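PDB 1T3Q: quinoline 2-oxidoreductase large subunit from Pseudomonas putida, which carries the molybdenum and pterin cytosine dinucleotide site of a molybdenum hydroxylase that probably oxidises quinoline at carbon 2. Local coordinates for residues V74-G77 / A78-A81; Y326-L329 / P330-Q333; F413-R416 / L417-H421. All coordinates share one frame; numbering follows the deposited sequence.

Contact 1: residues V74-G77 / A78-A81; sequences VWCG and ADVA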
# COMPACT_ATOMS: atom_id res chain seq x y z
N VAL B 74 -21.79 4.63 17.01
CA VAL B 74 -22.51 3.46 17.49
C VAL B 74 -23.76 3.31 16.63
O VAL B 74 -24.58 4.22 16.55
CB VAL B 74 -22.93 3.60 18.97
CG1 VAL B 74 -23.69 2.36 19.41
CG2 VAL B 74 -21.71 3.81 19.85
N TRP B 75 -23.89 2.17 15.97
CA TRP B 75 -25.04 1.90 15.10
C TRP B 75 -25.88 0.74 15.59
O TRP B 75 -25.36 -0.20 16.19
CB TRP B 75 -24.58 1.55 13.68
CG TRP B 75 -24.24 2.70 12.78
CD1 TRP B 75 -24.39 4.03 13.04
CD2 TRP B 75 -23.70 2.60 11.46
NE1 TRP B 75 -23.98 4.77 11.95
CE2 TRP B 75 -23.56 3.92 10.97
CE3 TRP B 75 -23.33 1.53 10.63
CZ2 TRP B 75 -23.06 4.19 9.69
CZ3 TRP B 75 -22.83 1.80 9.36
CH2 TRP B 75 -22.70 3.13 8.91
N CYS B 76 -27.18 0.82 15.35
CA CYS B 76 -28.08 -0.27 15.70
C CYS B 76 -28.66 -0.74 14.36
O CYS B 76 -28.30 -0.20 13.32
CB CYS B 76 -29.18 0.20 16.65
SG CYS B 76 -30.31 1.43 15.98
N GLY B 77 -29.53 -1.74 14.40
CA GLY B 77 -30.10 -2.25 13.16
C GLY B 77 -30.78 -1.24 12.26
O GLY B 77 -30.70 -1.36 11.03
N ALA B 78 -31.45 -0.26 12.85
CA ALA B 78 -32.16 0.76 12.09
C ALA B 78 -31.21 1.67 11.31
O ALA B 78 -31.53 2.10 10.20
CB ALA B 78 -33.03 1.60 13.02
N ASP B 79 -30.06 1.97 11.89
CA ASP B 79 -29.07 2.81 11.23
C ASP B 79 -28.56 2.11 9.97
O ASP B 79 -28.45 2.71 8.90
CB ASP B 79 -27.89 3.07 12.16
CG ASP B 79 -28.27 3.88 13.38
OD1 ASP B 79 -28.84 4.97 13.20
OD2 ASP B 79 -28.00 3.42 14.51
N VAL B 80 -28.25 0.83 10.11
CA VAL B 80 -27.73 0.05 9.00
C VAL B 80 -28.79 -0.19 7.93
O VAL B 80 -28.50 -0.09 6.73
CB VAL B 80 -27.18 -1.30 9.49
CG1 VAL B 80 -26.57 -2.08 8.34
CG2 VAL B 80 -26.14 -1.07 10.58
N ALA B 81 -30.01 -0.49 8.35
CA ALA B 81 -31.10 -0.76 7.42
C ALA B 81 -31.27 0.36 6.39
O ALA B 81 -31.74 0.12 5.28
CB ALA B 81 -32.40 -0.97 8.19
O HOH W 1 -27.24 5.00 16.48

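Contact 2: residues Y326-L329 / P330-Q333; sequences YNNL and PWTQ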
# COMPACT_ATOMS: atom_id res chain seq x y z
N TYR B 326 -30.50 -18.23 8.53
CA TYR B 326 -30.49 -17.69 7.17
C TYR B 326 -29.67 -18.58 6.24
O TYR B 326 -29.03 -19.54 6.67
CB TYR B 326 -29.84 -16.30 7.15
CG TYR B 326 -30.38 -15.31 8.16
CD1 TYR B 326 -31.57 -14.63 7.93
CD2 TYR B 326 -29.68 -15.06 9.34
CE1 TYR B 326 -32.06 -13.71 8.86
CE2 TYR B 326 -30.16 -14.15 10.28
CZ TYR B 326 -31.35 -13.47 10.03
OH TYR B 326 -31.83 -12.56 10.96
N ASN B 327 -29.69 -18.23 4.95
CA ASN B 327 -28.90 -18.94 3.96
C ASN B 327 -27.61 -18.15 3.87
O ASN B 327 -27.65 -16.93 3.74
CB ASN B 327 -29.56 -18.90 2.58
CG ASN B 327 -30.74 -19.84 2.45
OD1 ASN B 327 -31.88 -19.41 2.30
ND2 ASN B 327 -30.46 -21.14 2.50
N ASN B 328 -26.48 -18.83 3.96
CA ASN B 328 -25.20 -18.15 3.83
C ASN B 328 -25.08 -17.80 2.35
O ASN B 328 -25.71 -18.43 1.51
CB ASN B 328 -24.05 -19.09 4.19
CG ASN B 328 -23.92 -20.25 3.22
OD1 ASN B 328 -24.36 -21.36 3.50
ND2 ASN B 328 -23.35 -19.98 2.06
N LEU B 329 -24.27 -16.80 2.03
CA LEU B 329 -24.04 -16.43 0.64
C LEU B 329 -22.57 -16.82 0.41
O LEU B 329 -21.71 -16.46 1.21
CB LEU B 329 -24.20 -14.92 0.45
CG LEU B 329 -24.84 -14.30 -0.81
CD1 LEU B 329 -23.92 -13.22 -1.34
CD2 LEU B 329 -25.12 -15.35 -1.87
N PRO B 330 -22.26 -17.49 -0.72
CA PRO B 330 -23.16 -17.90 -1.81
C PRO B 330 -23.66 -19.35 -1.85
O PRO B 330 -24.44 -19.69 -2.74
CB PRO B 330 -22.32 -17.60 -3.03
CG PRO B 330 -20.96 -18.14 -2.58
CD PRO B 330 -20.85 -17.66 -1.12
N TRP B 331 -23.25 -20.19 -0.90
CA TRP B 331 -23.64 -21.60 -0.93
C TRP B 331 -25.05 -21.95 -0.46
O TRP B 331 -25.64 -22.91 -0.95
CB TRP B 331 -22.63 -22.43 -0.14
CG TRP B 331 -21.22 -21.96 -0.36
CD1 TRP B 331 -20.37 -21.44 0.57
CD2 TRP B 331 -20.53 -21.88 -1.62
NE1 TRP B 331 -19.20 -21.04 -0.02
CE2 TRP B 331 -19.27 -21.29 -1.36
CE3 TRP B 331 -20.86 -22.25 -2.93
CZ2 TRP B 331 -18.34 -21.06 -2.38
CZ3 TRP B 331 -19.93 -22.01 -3.94
CH2 TRP B 331 -18.68 -21.42 -3.65
N THR B 332 -25.57 -21.16 0.48
CA THR B 332 -26.90 -21.37 1.07
C THR B 332 -26.96 -22.67 1.84
O THR B 332 -25.96 -23.38 1.97
CB THR B 332 -28.04 -21.35 -0.00
OG1 THR B 332 -28.07 -22.60 -0.72
CG2 THR B 332 -27.82 -20.21 -0.99
N GLN B 333 -28.14 -23.00 2.36
CA GLN B 333 -28.31 -24.22 3.13
C GLN B 333 -28.19 -25.47 2.25
O GLN B 333 -28.15 -26.58 2.77
CB GLN B 333 -29.65 -24.18 3.86
CG GLN B 333 -29.71 -23.04 4.88
CD GLN B 333 -30.97 -23.04 5.73
OE1 GLN B 333 -31.15 -22.17 6.58
NE2 GLN B 333 -31.84 -24.01 5.51

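Contact 3: residues F413-R416 / L417-H421; sequences FTNR and LGQTH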
# COMPACT_ATOMS: atom_id res chain seq x y z
N PHE B 413 -19.50 -44.59 -17.68
CA PHE B 413 -20.69 -45.14 -17.02
C PHE B 413 -21.50 -44.06 -16.32
O PHE B 413 -20.96 -43.28 -15.52
CB PHE B 413 -20.26 -46.19 -16.00
CG PHE B 413 -21.40 -46.83 -15.28
CD1 PHE B 413 -22.13 -47.86 -15.87
CD2 PHE B 413 -21.78 -46.38 -14.02
CE1 PHE B 413 -23.23 -48.42 -15.22
CE2 PHE B 413 -22.87 -46.93 -13.36
CZ PHE B 413 -23.60 -47.96 -13.96
N THR B 414 -22.80 -44.01 -16.59
CA THR B 414 -23.67 -43.02 -15.95
C THR B 414 -24.53 -43.72 -14.90
O THR B 414 -25.32 -44.61 -15.23
CB THR B 414 -24.60 -42.32 -16.97
OG1 THR B 414 -23.81 -41.64 -17.95
CG2 THR B 414 -25.49 -41.31 -16.27
N ASN B 415 -24.39 -43.33 -13.64
CA ASN B 415 -25.16 -43.96 -12.58
C ASN B 415 -26.60 -43.46 -12.51
O ASN B 415 -27.00 -42.57 -13.25
CB ASN B 415 -24.47 -43.82 -11.21
CG ASN B 415 -24.45 -42.39 -10.70
OD1 ASN B 415 -25.28 -41.56 -11.07
ND2 ASN B 415 -23.49 -42.10 -9.82
N ARG B 416 -27.37 -44.07 -11.61
CA ARG B 416 -28.77 -43.72 -11.43
C ARG B 416 -29.05 -42.24 -11.18
O ARG B 416 -30.11 -41.74 -11.55
CB ARG B 416 -29.36 -44.55 -10.28
CG ARG B 416 -30.81 -44.21 -9.95
CD ARG B 416 -31.78 -44.65 -11.05
NE ARG B 416 -33.15 -44.27 -10.72
CZ ARG B 416 -33.64 -43.04 -10.83
NH1 ARG B 416 -34.90 -42.80 -10.50
NH2 ARG B 416 -32.87 -42.05 -11.27
N LEU B 417 -28.10 -41.54 -10.56
CA LEU B 417 -28.30 -40.12 -10.27
C LEU B 417 -27.72 -39.18 -11.32
O LEU B 417 -27.56 -37.98 -11.08
CB LEU B 417 -27.75 -39.79 -8.88
CG LEU B 417 -28.46 -40.51 -7.72
CD1 LEU B 417 -27.87 -40.06 -6.40
CD2 LEU B 417 -29.95 -40.22 -7.76
N GLY B 418 -27.39 -39.73 -12.48
CA GLY B 418 -26.87 -38.92 -13.56
C GLY B 418 -25.41 -38.50 -13.55
O GLY B 418 -25.05 -37.57 -14.26
N GLN B 419 -24.58 -39.15 -12.75
CA GLN B 419 -23.17 -38.79 -12.75
C GLN B 419 -22.45 -39.75 -13.68
O GLN B 419 -22.56 -40.97 -13.53
CB GLN B 419 -22.55 -38.88 -11.35
CG GLN B 419 -21.11 -38.34 -11.31
CD GLN B 419 -20.42 -38.49 -9.96
OE1 GLN B 419 -20.14 -39.60 -9.51
NE2 GLN B 419 -20.15 -37.36 -9.31
N THR B 420 -21.74 -39.21 -14.66
CA THR B 420 -21.02 -40.04 -15.61
C THR B 420 -19.55 -40.17 -15.22
O THR B 420 -18.84 -39.17 -15.09
CB THR B 420 -21.11 -39.46 -17.04
OG1 THR B 420 -22.49 -39.36 -17.42
CG2 THR B 420 -20.38 -40.37 -18.03
N HIS B 421 -19.10 -41.41 -15.03
CA HIS B 421 -17.71 -41.68 -14.69
C HIS B 421 -16.97 -41.90 -16.01
O HIS B 421 -17.37 -42.74 -16.82
CB HIS B 421 -17.61 -42.93 -13.81
CG HIS B 421 -18.46 -42.89 -12.58
ND1 HIS B 421 -19.82 -43.10 -12.61
CD2 HIS B 421 -18.14 -42.68 -11.28
CE1 HIS B 421 -20.31 -43.03 -11.38
NE2 HIS B 421 -19.31 -42.78 -10.56
O HOH W 2 -21.68 -40.60 -7.60

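Contact 1: residues V74-G77 / A78-A81
Asp79 OD2 accepts two hydrogen bonds where the chain passes into helix 77-81. The amide of Cys76 donates to it at 2.9 Å from Cys76 N, nearly straight at 163° and onto the anti lone pair, while water 1 donates to the same OD2 across 2.6 Å. The water's other hydrogen goes to Val74 O, 2.8 Å away, so it bridges the strand carbonyl of Val74 to the carboxylate. Cys76 is the N-cap and Asp79 the third residue of the helix; a side chain there accepting the N-cap amide is one half of a capping box. Asp79 reaches back to Cys76 N because CG stands anti to its own carbonyl carbon, chi1 -65°. Its CB, placed by the first turn of the helix, lies over one face of Trp75, 4.0 Å from the centroid of the five-membered ring, a CH-pi contact with ring and carboxylate planes 34° apart.

Further along the indole, Trp75 CE3 meets Val80 CG2 at 3.8 Å, the two side chains crossing at about a right angle. The backbone starts the helix hesitantly: Cys76 O receives weak bonds from the amides of Asp79 and Val80, and the first sound one runs from Ala81 N to Gly77 O at 2.9 Å. Cys76 SG rests against Ala78 CB, 4.0 Å off.

Strand 71-76 lies at one edge, within this chain, of a seven-stranded mixed sheet, and both segments fall in the hammerhead region; Trp75 is backbone-bonded to Val118. Leu270, Leu271 and Ala274 of helix 263-275 pack on the indole, and Leu267 on Val80.

The helix N-terminus, the Cys76 amide and the water would probably together favour the charged form of the Asp79 carboxylate.

Contact 2: residues Y326-L329 / P330-Q333
A cis-proline turn of type VI bends the loop between strand 312-322 and helix 337-342, with the cis peptide joining Leu329 to Pro330. The two halves, 326-329 and 330-333, run in directions 146° apart, so the chain all but doubles back. A weak bond of 2.9 Å from Thr332 N to Asn328 O spans the turn from one residue beyond it. Asn328 tucks its amide into the bend: CG lies between its own backbone N and carbonyl carbon (chi1 65°), which puts it 3.3 Å from Thr332 N and the amide close to Trp331 CB. An alanine here would remove the whole amide group and would probably open a gap inside the turn beside Trp331 CB, leaving that stretch of chain freer to shift.

At the mouth, Asn327 CB packs on Thr332 CB at 3.9 Å, and the side chains of Asn327 and Gln333 cross at about a right angle. Beside the proline, Leu329 CD2 meets Pro330 CB at 3.8 Å. Pro330 CG sits 3.7 Å above the plane of the Trp331 ring, over its centre.

Trp331 NE1 bonds to Ala259 O, and its ring meets Tyr545, a residue of the molybdenum pocket. Leu329 and Pro330 rest on Phe228 of helix 226-237, while Asn327 and Gln333 both touch Val166 of strand 165-170.

Contact 3: residues F413-R416 / L417-H421
His421 turns the edge of its ring to Phe413: Phe413 O lies in the imidazole plane, 3.1 Å from ND1, which donates to it. The two side chains run alongside each other on the same face of a small beta hairpin, with ND1 in turn near the plane of the phenyl ring at its edge. Asn415 ND2 also approaches the imidazole edge, its amide plane 75° from the ring, and Tyr426 meets the ring at about a right angle. Phe413 O is held twice, since His421 N reaches it at 2.7 Å from the opposite face of the carbonyl plane. The return bond from Phe413 N to His421 O completes the hydrogen-bonded pair.

The hairpin closes through a type I turn with a G1 beta bulge. Gly418 N bonds to Asn415 O at 3.0 Å, and Asn415 N bonds to Gln419 O. With phi at 80°, Gly418 adopts a left-handed backbone where a CB would jam against the preceding carbonyl. Asn415 braces the turn from within: chi1 of 68° swings OD1 over the loop, where it accepts Gln419 N at 3.0 Å, from above its carbonyl plane, and Leu417 N weakly, as in an Asx turn.

Outside, Arg416 NE forms a salt bridge with Asp174, and Leu417 packs on Val353 of strand 352-360. Gln419 OE1 accepts from Asn464 and from water 2, which also takes a weak bond from Asn415 ND2. On the face away from the rings, Thr414 OG1 and Thr420 OG1 share a hydrogen bond of 2.7 Å.

How the contacts relate
All three are local turns of the chain, strung in series and touching nowhere. Contact 2 is the most buried and the most central, about 14 Å from the chain's centre to its own, and relies on a cis peptide and close packing beside the molybdenum pocket. Contacts 1 and 3 are only partly buried and lie on opposite sides of that centre, their own centres about 50 Å apart. Their polar bonds are plentiful: in contact 1 a carboxylate and a water link the start of a helix to the strand before it, whereas in contact 3 neutral amides, hydroxyls and an imidazole tie two short strands. Contacts 1 and 2 come nearer, yet one falls in the hammerhead region and the other in a molybdopterin cofactor-binding region.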